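Side-chain contacts in Rho guanine nucleotide exchange factor 3 (Mus musculus, PDB 2Z0Q), which acts as a guanine nucleotide exchange factor for the GTPases RhoA and RhoB, represented here by its DH-PH domain fragment: residues Q21-E26 against R168-H173; Q29-L34 against R157-K162; D37-K42 against L73-L78. All coordinates share one frame; numbering follows the deposited sequence.

Overall arrangement
All three contacts belong to the helical DH domain, the part of Rho exchange factors that carries the exchange activity, and all draw on the long helix 15-51. Contact 1 and contact 2 pair it with helix 155-172 at two levels, their centres about 15 Å apart; contact 3 turns to helix 67-84. Along the chain contact 3 is nested inside the loop closed by contact 2, and contact 2 inside that of contact 1. Contacts 2 and 3 lie only about 9 Å apart between centres and touch: Glu-31 OE1 is 2.8 Å from His-74 ND1, a probable hydrogen bond. Contacts 1 and 3 do not meet, their nearest atoms being about 7 Å apart.

Contact 1: residues Q21-E26 against R168-H173; sequences QEAIFE and REILRH
Ala-23 presses its methyl group against helix 155-172, with CB 3.6 Å from CG1 of Ile-170 and 3.7 Å from CG of Glu-169. With so small a residue in between, the two short helical segments come within 8.4 Å axis to axis, running nearly antiparallel at 159°. Beside it, the side chains of Ile-24 and Ile-170 cross at about a right angle, CG1 of Ile-24 lying 3.7 Å from CG2 of Ile-170. That CG2 sits anti to the backbone N of Ile-170, while CG1 is turned beside the N and lies over Ala-23.

Glu-169 meets Ala-23 with its aliphatic part alone. Its chain bends at chi2 (59°), which turns the carboxylate back to its own helix end. There OE1 of Glu-169 takes a hydrogen bond and salt bridge from NH1 of Arg-172 at 2.9 Å, and OE2 accepts one from NE2 of His-173 at 2.8 Å; both donors come from above the carboxylate plane, yet the acceptor lies almost exactly in the imidazole plane. Replacing Glu-169 by an alanine would probably leave the Arg-172 guanidinium and the His-173 ring without their shared anchor. Further out, Leu-27 and Leu-184 also pack on Ile-170, and Val-94 on Ile-24. Helix pairing here thus rests on close apolar packing round a small residue, while the Glu-169 carboxylate, held within its own segment, makes no polar bond to 21-26.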
ATOM      1  N   GLN A  21      32.023  -1.270   3.211  1.00 12.74           N
ATOM      2  CA  GLN A  21      32.036  -0.401   2.020  1.00 11.76           C
ATOM      3  C   GLN A  21      30.922  -0.798   1.067  1.00 11.79           C
ATOM      4  O   GLN A  21      30.318   0.066   0.443  1.00 12.98           O
ATOM      5  CB  GLN A  21      33.415  -0.402   1.320  1.00 11.37           C
ATOM      6  CG  GLN A  21      34.544   0.204   2.163  1.00 14.44           C
ATOM      7  CD  GLN A  21      34.283   1.669   2.490  1.00 14.30           C
ATOM      8  OE1 GLN A  21      33.860   2.436   1.642  1.00 17.53           O
ATOM      9  NE2 GLN A  21      34.535   2.052   3.728  1.00 15.94           N
ATOM     10  N   GLU A  22      30.655  -2.102   0.928  1.00 12.57           N
ATOM     11  CA  GLU A  22      29.556  -2.533   0.098  1.00 12.40           C
ATOM     12  C   GLU A  22      28.225  -1.957   0.636  1.00 13.23           C
ATOM     13  O   GLU A  22      27.408  -1.412  -0.116  1.00 10.88           O
ATOM     14  CB  GLU A  22      29.463  -4.069   0.079  1.00 12.28           C
ATOM     15  CG  GLU A  22      30.563  -4.673  -0.787  1.00 14.69           C
ATOM     16  CD  GLU A  22      30.322  -6.161  -1.060  1.00 19.56           C
ATOM     17  OE1 GLU A  22      29.570  -6.792  -0.294  1.00 18.93           O
ATOM     18  OE2 GLU A  22      30.882  -6.685  -2.054  1.00 19.10           O
ATOM     19  N   ALA A  23      28.031  -2.066   1.948  1.00 11.45           N
ATOM     20  CA  ALA A  23      26.781  -1.602   2.526  1.00 13.12           C
ATOM     21  C   ALA A  23      26.570  -0.093   2.310  1.00 13.08           C
ATOM     22  O   ALA A  23      25.451   0.349   2.070  1.00 14.05           O
ATOM     23  CB  ALA A  23      26.739  -1.966   4.065  1.00 13.50           C
ATOM     24  N   ILE A  24      27.647   0.684   2.395  1.00 12.11           N
ATOM     25  CA  ILE A  24      27.553   2.138   2.221  1.00 13.35           C
ATOM     26  C   ILE A  24      27.259   2.489   0.749  1.00 12.66           C
ATOM     27  O   ILE A  24      26.434   3.355   0.428  1.00 11.63           O
ATOM     28  CB  ILE A  24      28.852   2.793   2.687  1.00 12.86           C
ATOM     29  CG1 ILE A  24      28.921   2.720   4.208  1.00 11.95           C
ATOM     30  CG2 ILE A  24      28.931   4.265   2.227  1.00 14.78           C
ATOM     31  CD1 ILE A  24      30.310   3.095   4.759  1.00 12.10           C
ATOM     32  N   PHE A  25      27.923   1.780  -0.155  1.00 12.43           N
ATOM     33  CA  PHE A  25      27.700   2.041  -1.567  1.00 13.86           C
ATOM     34  C   PHE A  25      26.252   1.691  -1.938  1.00 13.23           C
ATOM     35  O   PHE A  25      25.595   2.435  -2.667  1.00 14.24           O
ATOM     36  CB  PHE A  25      28.678   1.210  -2.429  1.00 15.87           C
ATOM     37  CG  PHE A  25      28.832   1.740  -3.823  1.00 19.28           C
ATOM     38  CD1 PHE A  25      29.626   2.855  -4.051  1.00 21.41           C
ATOM     39  CD2 PHE A  25      28.124   1.191  -4.871  1.00 19.02           C
ATOM     40  CE1 PHE A  25      29.700   3.420  -5.314  1.00 23.29           C
ATOM     41  CE2 PHE A  25      28.191   1.757  -6.156  1.00 18.33           C
ATOM     42  CZ  PHE A  25      28.973   2.863  -6.357  1.00 21.21           C
ATOM     43  N   GLU A  26      25.762   0.563  -1.409  1.00 14.15           N
ATOM     44  CA  GLU A  26      24.410   0.095  -1.668  1.00 15.21           C
ATOM     45  C   GLU A  26      23.375   1.111  -1.203  1.00 15.13           C
ATOM     46  O   GLU A  26      22.359   1.329  -1.869  1.00 14.39           O
ATOM     47  CB  GLU A  26      24.176  -1.258  -0.975  1.00 16.03           C
ATOM     48  CG  GLU A  26      24.860  -2.447  -1.747  1.00 15.21           C
ATOM     49  CD  GLU A  26      25.153  -3.666  -0.878  1.00 18.05           C
ATOM     50  OE1 GLU A  26      24.509  -3.828   0.185  1.00 20.22           O
ATOM     51  OE2 GLU A  26      26.037  -4.474  -1.257  1.00 15.65           O
ATOM     52  N   ARG A 168      21.348  -0.899   9.312  1.00 12.12           N
ATOM     53  CA  ARG A 168      21.906  -1.910  10.194  1.00 13.01           C
ATOM     54  C   ARG A 168      22.962  -2.783   9.458  1.00 13.50           C
ATOM     55  O   ARG A 168      23.888  -3.305  10.070  1.00 13.40           O
ATOM     56  CB  ARG A 168      20.776  -2.788  10.820  1.00 12.35           C
ATOM     57  CG  ARG A 168      21.300  -3.580  11.991  1.00 14.47           C
ATOM     58  CD  ARG A 168      20.195  -4.366  12.709  1.00 16.61           C
ATOM     59  NE  ARG A 168      19.129  -3.510  13.212  1.00 15.69           N
ATOM     60  CZ  ARG A 168      17.905  -3.402  12.679  1.00 15.42           C
ATOM     61  NH1 ARG A 168      17.537  -4.084  11.592  1.00 16.88           N
ATOM     62  NH2 ARG A 168      17.011  -2.613  13.271  1.00 15.34           N
ATOM     63  N   GLU A 169      22.797  -2.940   8.146  1.00 11.86           N
ATOM     64  CA  GLU A 169      23.766  -3.703   7.333  1.00 12.70           C
ATOM     65  C   GLU A 169      25.107  -2.932   7.399  1.00 12.27           C
ATOM     66  O   GLU A 169      26.166  -3.551   7.477  1.00 13.66           O
ATOM     67  CB  GLU A 169      23.252  -3.853   5.907  1.00 13.49           C
ATOM     68  CG  GLU A 169      24.251  -4.586   4.940  1.00 15.23           C
ATOM     69  CD  GLU A 169      24.584  -5.996   5.430  1.00 18.06           C
ATOM     70  OE1 GLU A 169      23.719  -6.596   6.114  1.00 18.61           O
ATOM     71  OE2 GLU A 169      25.678  -6.522   5.109  1.00 18.83           O
ATOM     72  N   ILE A 170      25.080  -1.589   7.383  1.00 11.14           N
ATOM     73  CA  ILE A 170      26.331  -0.838   7.543  1.00 10.57           C
ATOM     74  C   ILE A 170      26.877  -1.007   8.980  1.00 11.62           C
ATOM     75  O   ILE A 170      28.062  -1.284   9.206  1.00 11.35           O
ATOM     76  CB  ILE A 170      26.142   0.673   7.285  1.00 11.85           C
ATOM     77  CG1 ILE A 170      25.484   0.897   5.912  1.00 11.58           C
ATOM     78  CG2 ILE A 170      27.493   1.369   7.384  1.00 13.27           C
ATOM     79  CD1 ILE A 170      25.049   2.368   5.656  1.00 12.75           C
ATOM     80  N   LEU A 171      25.973  -0.855   9.954  1.00  9.91           N
ATOM     81  CA  LEU A 171      26.362  -0.943  11.360  1.00 10.19           C
ATOM     82  C   LEU A 171      27.051  -2.262  11.728  1.00 12.74           C
ATOM     83  O   LEU A 171      28.049  -2.282  12.458  1.00 12.59           O
ATOM     84  CB  LEU A 171      25.089  -0.784  12.238  1.00 10.37           C
ATOM     85  CG  LEU A 171      25.362  -0.988  13.740  1.00 13.62           C
ATOM     86  CD1 LEU A 171      26.367   0.019  14.282  1.00 16.01           C
ATOM     87  CD2 LEU A 171      24.034  -0.842  14.462  1.00 14.79           C
ATOM     88  N   ARG A 172      26.513  -3.379  11.237  1.00 12.81           N
ATOM     89  CA  ARG A 172      27.101  -4.652  11.650  1.00 14.77           C
ATOM     90  C   ARG A 172      28.512  -4.885  11.142  1.00 15.09           C
ATOM     91  O   ARG A 172      29.227  -5.711  11.676  1.00 14.75           O
ATOM     92  CB  ARG A 172      26.179  -5.851  11.313  1.00 14.21           C
ATOM     93  CG  ARG A 172      25.967  -6.179   9.834  1.00 14.70           C
ATOM     94  CD  ARG A 172      25.230  -7.563   9.704  1.00 15.17           C
ATOM     95  NE  ARG A 172      24.004  -7.562  10.512  1.00 15.63           N
ATOM     96  CZ  ARG A 172      22.824  -7.100  10.097  1.00 15.46           C
ATOM     97  NH1 ARG A 172      22.678  -6.618   8.867  1.00 14.61           N
ATOM     98  NH2 ARG A 172      21.784  -7.064  10.948  1.00 13.60           N
ATOM     99  N   HIS A 173      28.935  -4.131  10.138  1.00 14.23           N
ATOM    100  CA  HIS A 173      30.316  -4.269   9.650  1.00 15.44           C
ATOM    101  C   HIS A 173      31.154  -3.055  10.082  1.00 14.90           C
ATOM    102  O   HIS A 173      32.290  -2.858   9.630  1.00 16.30           O
ATOM    103  CB  HIS A 173      30.322  -4.412   8.139  1.00 12.69           C
ATOM    104  CG  HIS A 173      29.476  -5.540   7.654  1.00 13.30           C
ATOM    105  ND1 HIS A 173      29.688  -6.841   8.051  1.00 14.98           N
ATOM    106  CD2 HIS A 173      28.384  -5.557   6.851  1.00 14.25           C
ATOM    107  CE1 HIS A 173      28.758  -7.611   7.515  1.00 13.55           C
ATOM    108  NE2 HIS A 173      27.954  -6.858   6.783  1.00 15.86           N
TER

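Contact 2: residues Q29-L34 against R157-K162; sequences QGEEDL and RSRLVK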
ATOM      1  N   GLN A  29      23.215   3.747  -3.750  1.00 14.77           N
ATOM      2  CA  GLN A  29      22.618   3.292  -5.005  1.00 17.07           C
ATOM      3  C   GLN A  29      21.101   3.225  -4.880  1.00 16.11           C
ATOM      4  O   GLN A  29      20.384   3.427  -5.866  1.00 16.37           O
ATOM      5  CB  GLN A  29      23.125   1.904  -5.431  1.00 17.16           C
ATOM      6  CG  GLN A  29      24.606   1.876  -5.825  1.00 22.46           C
ATOM      7  CD  GLN A  29      25.029   0.506  -6.366  1.00 25.68           C
ATOM      8  OE1 GLN A  29      25.472   0.366  -7.544  1.00 25.48           O
ATOM      9  NE2 GLN A  29      24.878  -0.521  -5.524  1.00 24.44           N
ATOM     10  N   GLY A  30      20.600   2.926  -3.678  1.00 14.90           N
ATOM     11  CA  GLY A  30      19.160   2.833  -3.515  1.00 14.83           C
ATOM     12  C   GLY A  30      18.488   4.193  -3.614  1.00 14.67           C
ATOM     13  O   GLY A  30      17.324   4.294  -4.036  1.00 17.04           O
ATOM     14  N   GLU A  31      19.205   5.232  -3.176  1.00 16.22           N
ATOM     15  CA  GLU A  31      18.700   6.608  -3.250  1.00 17.88           C
ATOM     16  C   GLU A  31      18.618   6.942  -4.759  1.00 19.81           C
ATOM     17  O   GLU A  31      17.606   7.460  -5.260  1.00 18.17           O
ATOM     18  CB  GLU A  31      19.673   7.569  -2.564  1.00 18.97           C
ATOM     19  CG  GLU A  31      19.788   7.336  -1.031  1.00 18.02           C
ATOM     20  CD  GLU A  31      18.449   7.486  -0.375  1.00 18.29           C
ATOM     21  OE1 GLU A  31      17.780   8.491  -0.658  1.00 18.04           O
ATOM     22  OE2 GLU A  31      18.041   6.602   0.409  1.00 19.64           O
ATOM     23  N   GLU A  32      19.691   6.613  -5.468  1.00 20.84           N
ATOM     24  CA  GLU A  32      19.741   6.873  -6.899  1.00 23.39           C
ATOM     25  C   GLU A  32      18.599   6.176  -7.624  1.00 22.01           C
ATOM     26  O   GLU A  32      17.932   6.800  -8.465  1.00 22.21           O
ATOM     27  CB  GLU A  32      21.095   6.437  -7.457  1.00 26.83           C
ATOM     28  CG  GLU A  32      21.257   6.663  -8.952  1.00 34.28           C
ATOM     29  CD  GLU A  32      22.727   6.549  -9.361  1.00 37.39           C
ATOM     30  OE1 GLU A  32      23.440   5.710  -8.762  1.00 41.42           O
ATOM     31  OE2 GLU A  32      23.162   7.288 -10.268  1.00 39.76           O
ATOM     32  N   ASP A  33      18.370   4.903  -7.300  1.00 20.68           N
ATOM     33  CA  ASP A  33      17.288   4.104  -7.891  1.00 23.62           C
ATOM     34  C   ASP A  33      15.904   4.721  -7.593  1.00 23.49           C
ATOM     35  O   ASP A  33      15.016   4.763  -8.464  1.00 22.71           O
ATOM     36  CB  ASP A  33      17.304   2.662  -7.334  1.00 23.02           C
ATOM     37  CG  ASP A  33      18.467   1.830  -7.879  1.00 26.59           C
ATOM     38  OD1 ASP A  33      19.143   2.285  -8.820  1.00 25.53           O
ATOM     39  OD2 ASP A  33      18.711   0.716  -7.353  1.00 29.52           O
ATOM     40  N   LEU A  34      15.701   5.152  -6.348  1.00 21.32           N
ATOM     41  CA  LEU A  34      14.419   5.762  -5.979  1.00 22.42           C
ATOM     42  C   LEU A  34      14.173   7.078  -6.770  1.00 21.40           C
ATOM     43  O   LEU A  34      13.084   7.289  -7.315  1.00 22.72           O
ATOM     44  CB  LEU A  34      14.387   6.055  -4.467  1.00 22.16           C
ATOM     45  CG  LEU A  34      13.141   6.810  -3.983  1.00 22.99           C
ATOM     46  CD1 LEU A  34      12.899   6.567  -2.479  1.00 23.85           C
ATOM     47  CD2 LEU A  34      13.353   8.307  -4.240  1.00 26.71           C
ATOM     48  N   ARG A 157       7.129   4.595   0.479  1.00 22.85           N
ATOM     49  CA  ARG A 157       6.903   3.922   1.746  1.00 23.25           C
ATOM     50  C   ARG A 157       7.809   2.698   1.846  1.00 21.33           C
ATOM     51  O   ARG A 157       8.343   2.425   2.913  1.00 20.56           O
ATOM     52  CB  ARG A 157       5.453   3.480   1.882  1.00 26.89           C
ATOM     53  CG  ARG A 157       5.121   3.048   3.282  1.00 32.06           C
ATOM     54  CD  ARG A 157       3.826   2.244   3.314  1.00 38.02           C
ATOM     55  NE  ARG A 157       3.291   2.231   4.671  1.00 41.68           N
ATOM     56  CZ  ARG A 157       2.660   3.264   5.235  1.00 43.68           C
ATOM     57  NH1 ARG A 157       2.475   4.392   4.550  1.00 43.93           N
ATOM     58  NH2 ARG A 157       2.233   3.176   6.493  1.00 41.89           N
ATOM     59  N   SER A 158       7.974   1.958   0.752  1.00 20.99           N
ATOM     60  CA  SER A 158       8.839   0.768   0.804  1.00 21.19           C
ATOM     61  C   SER A 158      10.258   1.141   1.159  1.00 21.22           C
ATOM     62  O   SER A 158      10.950   0.406   1.880  1.00 20.48           O
ATOM     63  CB  SER A 158       8.824   0.014  -0.533  1.00 22.65           C
ATOM     64  OG  SER A 158       7.536  -0.506  -0.783  1.00 27.45           O
ATOM     65  N   ARG A 159      10.710   2.285   0.642  1.00 18.23           N
ATOM     66  CA  ARG A 159      12.056   2.704   0.964  1.00 19.48           C
ATOM     67  C   ARG A 159      12.132   3.061   2.460  1.00 16.44           C
ATOM     68  O   ARG A 159      13.049   2.653   3.139  1.00 15.70           O
ATOM     69  CB  ARG A 159      12.477   3.907   0.104  1.00 18.47           C
ATOM     70  CG  ARG A 159      13.856   4.458   0.473  1.00 19.22           C
ATOM     71  CD  ARG A 159      14.932   3.636  -0.178  1.00 18.83           C
ATOM     72  NE  ARG A 159      16.275   4.187  -0.029  1.00 16.34           N
ATOM     73  CZ  ARG A 159      17.371   3.473  -0.243  1.00 15.06           C
ATOM     74  NH1 ARG A 159      17.259   2.192  -0.633  1.00 16.88           N
ATOM     75  NH2 ARG A 159      18.557   3.995   0.032  1.00 13.91           N
ATOM     76  N   LEU A 160      11.170   3.828   2.963  1.00 18.29           N
ATOM     77  CA  LEU A 160      11.204   4.217   4.372  1.00 17.71           C
ATOM     78  C   LEU A 160      11.304   2.993   5.287  1.00 16.78           C
ATOM     79  O   LEU A 160      12.101   2.952   6.206  1.00 16.14           O
ATOM     80  CB  LEU A 160       9.953   5.015   4.731  1.00 20.83           C
ATOM     81  CG  LEU A 160       9.903   5.451   6.179  1.00 22.45           C
ATOM     82  CD1 LEU A 160      10.833   6.642   6.391  1.00 24.96           C
ATOM     83  CD2 LEU A 160       8.449   5.832   6.503  1.00 24.94           C
ATOM     84  N   VAL A 161      10.466   2.004   5.014  1.00 16.04           N
ATOM     85  CA  VAL A 161      10.408   0.782   5.804  1.00 18.18           C
ATOM     86  C   VAL A 161      11.704  -0.003   5.798  1.00 16.80           C
ATOM     87  O   VAL A 161      12.019  -0.704   6.770  1.00 16.90           O
ATOM     88  CB  VAL A 161       9.209  -0.100   5.296  1.00 17.01           C
ATOM     89  CG1 VAL A 161       9.383  -1.582   5.658  1.00 22.18           C
ATOM     90  CG2 VAL A 161       7.936   0.451   5.847  1.00 19.00           C
ATOM     91  N   LYS A 162      12.462   0.150   4.715  1.00 17.28           N
ATOM     92  CA  LYS A 162      13.712  -0.552   4.517  1.00 16.27           C
ATOM     93  C   LYS A 162      14.917   0.157   5.116  1.00 14.21           C
ATOM     94  O   LYS A 162      15.985  -0.439   5.234  1.00 13.08           O
ATOM     95  CB  LYS A 162      13.955  -0.776   3.016  1.00 19.10           C
ATOM     96  CG  LYS A 162      14.920  -1.923   2.725  1.00 26.35           C
ATOM     97  CD  LYS A 162      15.008  -2.217   1.211  1.00 29.84           C
ATOM     98  CE  LYS A 162      16.066  -3.285   0.921  1.00 32.12           C
ATOM     99  NZ  LYS A 162      16.287  -3.394  -0.545  1.00 34.62           N
TER
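Arg-159 reaches across from helix 155-172 and grips Glu-31 side-on, using two nitrogens on a single carboxylate oxygen. NH2 of Arg-159 donates to OE2 of Glu-31 at 2.7 Å, and NE of Arg-159 reaches the same OE2 at 3.0 Å, neither bond being straight (149° and 136°). Both arrive from the same face of the carboxylate, whose plane is turned 57° from that of the guanidinium. OE2 has a third partner, the hydroxyl of Tyr-163, and OE1 is satisfied by ND1 of His-74, which leaves both oxygens of this buried acid occupied. NH2 also makes a weak bond to the carbonyl of Leu-27.

With CG anti to the backbone N and a bend at chi2, the arginine chain spans the 11.6 Å between the segment axes. One guanidinium face lies over C of Gly-30, 3.5 Å above the plane and off-centre; CA of Gly-30 is also 3.5 Å from NH1 of Arg-159. CD1 of Leu-34 packs on the aliphatic start of the arginine, 3.7 Å from CB of Arg-159. A buried glutamate joining three helices through an arginine, a tyrosine and a histidine forms a polar network within the elongated helical bundle of the DH domain.

Contact 3: residues D37-K42 against L73-L78; sequences DLKLAK and LHEELL
Lys-39 and Glu-75 face each other across the surface of the DH-domain helical bundle, where helix 15-51 and helix 67-84 lie side by side but well apart: the nearest CA atoms of the two segments, those of Lys-39 and Glu-75 themselves, are 11.4 Å from each other. Only these two side chains touch.

The interaction is electrostatic. NZ of Lys-39 stands 3.7 Å from OE2 of Glu-75, a long salt bridge with no hydrogen bond in it. The other carboxylate oxygen stays well back, OE1 of Glu-75 being 5.6 Å from NZ of Lys-39. Each residue has CG beside its backbone N (chi1 -81° for Lys-39, -66° for Glu-75), and beyond that carbon the extended chains carry the two charged ends to each other. The chains cross at about a right angle, and the ammonium end of one meets a single oxygen of the other. With Lys-39 exposed and Glu-75 partly so, solvent would be expected to weaken the attraction.

Apolar packing lies to the inside of this pair. CD1 of Leu-38 and CD2 of His-74 stay 5.3 Å apart, but His-74 packs on Leu-34 and Ile-35, linking helix 67-84 to helix 15-51, and its NE2 is hydrogen-bonded to the hydroxyl of Tyr-108 on helix 107-125. Leu-38 and Leu-77 pack instead on helices 155-172 and 95-101. Glu-75 touches Ile-35 as well, one helical turn before Lys-39.

On the lysine side the approach is oblique enough that the last carbon comes along with the charge: CE of Lys-39 lies 3.8 Å from OE2 of Glu-75, nearly as close as NZ.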
ATOM      1  N   ASP A  37      13.342   6.272 -10.360  1.00 31.51           N
ATOM      2  CA  ASP A  37      12.000   5.737 -10.560  1.00 32.54           C
ATOM      3  C   ASP A  37      10.909   6.805 -10.350  1.00 32.58           C
ATOM      4  O   ASP A  37       9.912   6.821 -11.078  1.00 33.21           O
ATOM      5  CB  ASP A  37      11.758   4.533  -9.649  1.00 33.41           C
ATOM      6  CG  ASP A  37      12.522   3.291 -10.100  1.00 35.16           C
ATOM      7  OD1 ASP A  37      13.080   3.288 -11.215  1.00 37.06           O
ATOM      8  OD2 ASP A  37      12.559   2.307  -9.338  1.00 35.53           O
ATOM      9  N   LEU A  38      11.082   7.695  -9.377  1.00 31.48           N
ATOM     10  CA  LEU A  38      10.090   8.753  -9.177  1.00 32.10           C
ATOM     11  C   LEU A  38      10.115   9.765 -10.345  1.00 33.88           C
ATOM     12  O   LEU A  38       9.074  10.310 -10.724  1.00 34.02           O
ATOM     13  CB  LEU A  38      10.318   9.495  -7.860  1.00 32.59           C
ATOM     14  CG  LEU A  38      10.057   8.672  -6.582  1.00 30.79           C
ATOM     15  CD1 LEU A  38      10.121   9.598  -5.359  1.00 30.88           C
ATOM     16  CD2 LEU A  38       8.722   7.977  -6.687  1.00 31.73           C
ATOM     17  N   LYS A  39      11.294  10.040 -10.905  1.00 34.46           N
ATOM     18  CA  LYS A  39      11.350  10.961 -12.032  1.00 34.70           C
ATOM     19  C   LYS A  39      10.676  10.286 -13.229  1.00 35.44           C
ATOM     20  O   LYS A  39       9.957  10.935 -14.008  1.00 35.69           O
ATOM     21  CB  LYS A  39      12.792  11.330 -12.365  1.00 34.52           C
ATOM     22  CG  LYS A  39      13.388  12.430 -11.482  1.00 36.09           C
ATOM     23  CD  LYS A  39      14.834  12.651 -11.846  1.00 38.04           C
ATOM     24  CE  LYS A  39      15.452  13.778 -11.060  1.00 40.18           C
ATOM     25  NZ  LYS A  39      16.922  13.767 -11.320  1.00 43.03           N
ATOM     26  N   LEU A  40      10.898   8.982 -13.356  1.00 36.15           N
ATOM     27  CA  LEU A  40      10.328   8.180 -14.436  1.00 38.94           C
ATOM     28  C   LEU A  40       8.805   8.123 -14.359  1.00 40.47           C
ATOM     29  O   LEU A  40       8.114   8.139 -15.381  1.00 42.03           O
ATOM     30  CB  LEU A  40      10.867   6.759 -14.383  1.00 38.75           C
ATOM     31  CG  LEU A  40      10.282   5.854 -15.457  1.00 39.10           C
ATOM     32  CD1 LEU A  40      10.600   6.450 -16.820  1.00 40.41           C
ATOM     33  CD2 LEU A  40      10.840   4.450 -15.331  1.00 40.39           C
ATOM     34  N   ALA A  41       8.290   8.022 -13.140  1.00 40.45           N
ATOM     35  CA  ALA A  41       6.854   7.995 -12.923  1.00 41.16           C
ATOM     36  C   ALA A  41       6.272   9.267 -13.537  1.00 41.22           C
ATOM     37  O   ALA A  41       5.302   9.212 -14.291  1.00 42.55           O
ATOM     38  CB  ALA A  41       6.552   7.952 -11.423  1.00 40.06           C
ATOM     39  N   LYS A  42       6.872  10.412 -13.213  1.00 40.99           N
ATOM     40  CA  LYS A  42       6.405  11.692 -13.726  1.00 42.07           C
ATOM     41  C   LYS A  42       6.564  11.831 -15.236  1.00 42.13           C
ATOM     42  O   LYS A  42       5.678  12.365 -15.909  1.00 41.89           O
ATOM     43  CB  LYS A  42       7.126  12.855 -13.036  1.00 43.29           C
ATOM     44  CG  LYS A  42       6.564  14.212 -13.441  1.00 46.88           C
ATOM     45  CD  LYS A  42       7.293  15.381 -12.811  1.00 48.54           C
ATOM     46  CE  LYS A  42       6.662  16.697 -13.275  1.00 50.67           C
ATOM     47  NZ  LYS A  42       7.337  17.886 -12.682  1.00 51.75           N
ATOM     48  N   LEU A  73      14.384  15.417  -1.200  1.00 24.26           N
ATOM     49  CA  LEU A  73      14.898  14.843   0.061  1.00 23.74           C
ATOM     50  C   LEU A  73      15.989  13.789  -0.183  1.00 24.27           C
ATOM     51  O   LEU A  73      17.008  13.738   0.506  1.00 21.65           O
ATOM     52  CB  LEU A  73      13.773  14.160   0.847  1.00 26.88           C
ATOM     53  CG  LEU A  73      12.473  14.929   1.017  1.00 28.34           C
ATOM     54  CD1 LEU A  73      11.577  14.163   1.964  1.00 30.59           C
ATOM     55  CD2 LEU A  73      12.773  16.322   1.513  1.00 29.49           C
ATOM     56  N   HIS A  74      15.717  12.930  -1.147  1.00 22.59           N
ATOM     57  CA  HIS A  74      16.634  11.859  -1.523  1.00 21.19           C
ATOM     58  C   HIS A  74      17.827  12.406  -2.325  1.00 21.61           C
ATOM     59  O   HIS A  74      18.975  11.981  -2.141  1.00 20.36           O
ATOM     60  CB  HIS A  74      15.810  10.781  -2.254  1.00 19.14           C
ATOM     61  CG  HIS A  74      14.787  10.135  -1.368  1.00 21.38           C
ATOM     62  ND1 HIS A  74      15.129   9.232  -0.380  1.00 20.03           N
ATOM     63  CD2 HIS A  74      13.446  10.305  -1.274  1.00 21.36           C
ATOM     64  CE1 HIS A  74      14.045   8.883   0.288  1.00 22.22           C
ATOM     65  NE2 HIS A  74      13.010   9.522  -0.232  1.00 24.68           N
ATOM     66  N   GLU A  75      17.590  13.412  -3.164  1.00 23.37           N
ATOM     67  CA  GLU A  75      18.691  13.999  -3.894  1.00 23.54           C
ATOM     68  C   GLU A  75      19.650  14.609  -2.900  1.00 24.07           C
ATOM     69  O   GLU A  75      20.865  14.547  -3.096  1.00 23.57           O
ATOM     70  CB  GLU A  75      18.206  15.082  -4.882  1.00 25.67           C
ATOM     71  CG  GLU A  75      17.356  14.529  -6.019  1.00 25.93           C
ATOM     72  CD  GLU A  75      16.834  15.627  -6.954  1.00 31.65           C
ATOM     73  OE1 GLU A  75      16.097  16.523  -6.484  1.00 30.54           O
ATOM     74  OE2 GLU A  75      17.171  15.577  -8.158  1.00 33.30           O
ATOM     75  N   GLU A  76      19.115  15.209  -1.835  1.00 24.05           N
ATOM     76  CA  GLU A  76      19.975  15.809  -0.828  1.00 24.59           C
ATOM     77  C   GLU A  76      20.795  14.728  -0.136  1.00 21.04           C
ATOM     78  O   GLU A  76      21.983  14.910   0.075  1.00 21.31           O
ATOM     79  CB  GLU A  76      19.168  16.563   0.224  1.00 26.39           C
ATOM     80  CG  GLU A  76      20.032  17.209   1.296  1.00 31.84           C
ATOM     81  CD  GLU A  76      20.926  18.286   0.739  1.00 31.47           C
ATOM     82  OE1 GLU A  76      20.492  18.991  -0.199  1.00 36.59           O
ATOM     83  OE2 GLU A  76      22.056  18.454   1.231  1.00 32.30           O
ATOM     84  N   LEU A  77      20.178  13.605   0.215  1.00 21.27           N
ATOM     85  CA  LEU A  77      20.966  12.575   0.893  1.00 19.79           C
ATOM     86  C   LEU A  77      22.037  12.039  -0.058  1.00 18.87           C
ATOM     87  O   LEU A  77      23.200  11.896   0.302  1.00 19.12           O
ATOM     88  CB  LEU A  77      20.072  11.436   1.388  1.00 20.43           C
ATOM     89  CG  LEU A  77      20.874  10.262   1.949  1.00 20.25           C
ATOM     90  CD1 LEU A  77      21.764  10.713   3.091  1.00 20.94           C
ATOM     91  CD2 LEU A  77      19.899   9.155   2.342  1.00 20.08           C
ATOM     92  N   LEU A  78      21.643  11.722  -1.279  1.00 20.16           N
ATOM     93  CA  LEU A  78      22.603  11.215  -2.255  1.00 20.08           C
ATOM     94  C   LEU A  78      23.785  12.164  -2.458  1.00 20.88           C
ATOM     95  O   LEU A  78      24.934  11.744  -2.489  1.00 20.59           O
ATOM     96  CB  LEU A  78      21.883  10.964  -3.568  1.00 21.05           C
ATOM     97  CG  LEU A  78      22.706  10.360  -4.713  1.00 23.18           C
ATOM     98  CD1 LEU A  78      23.281   9.028  -4.283  1.00 23.94           C
ATOM     99  CD2 LEU A  78      21.795  10.185  -5.926  1.00 20.77           C
TER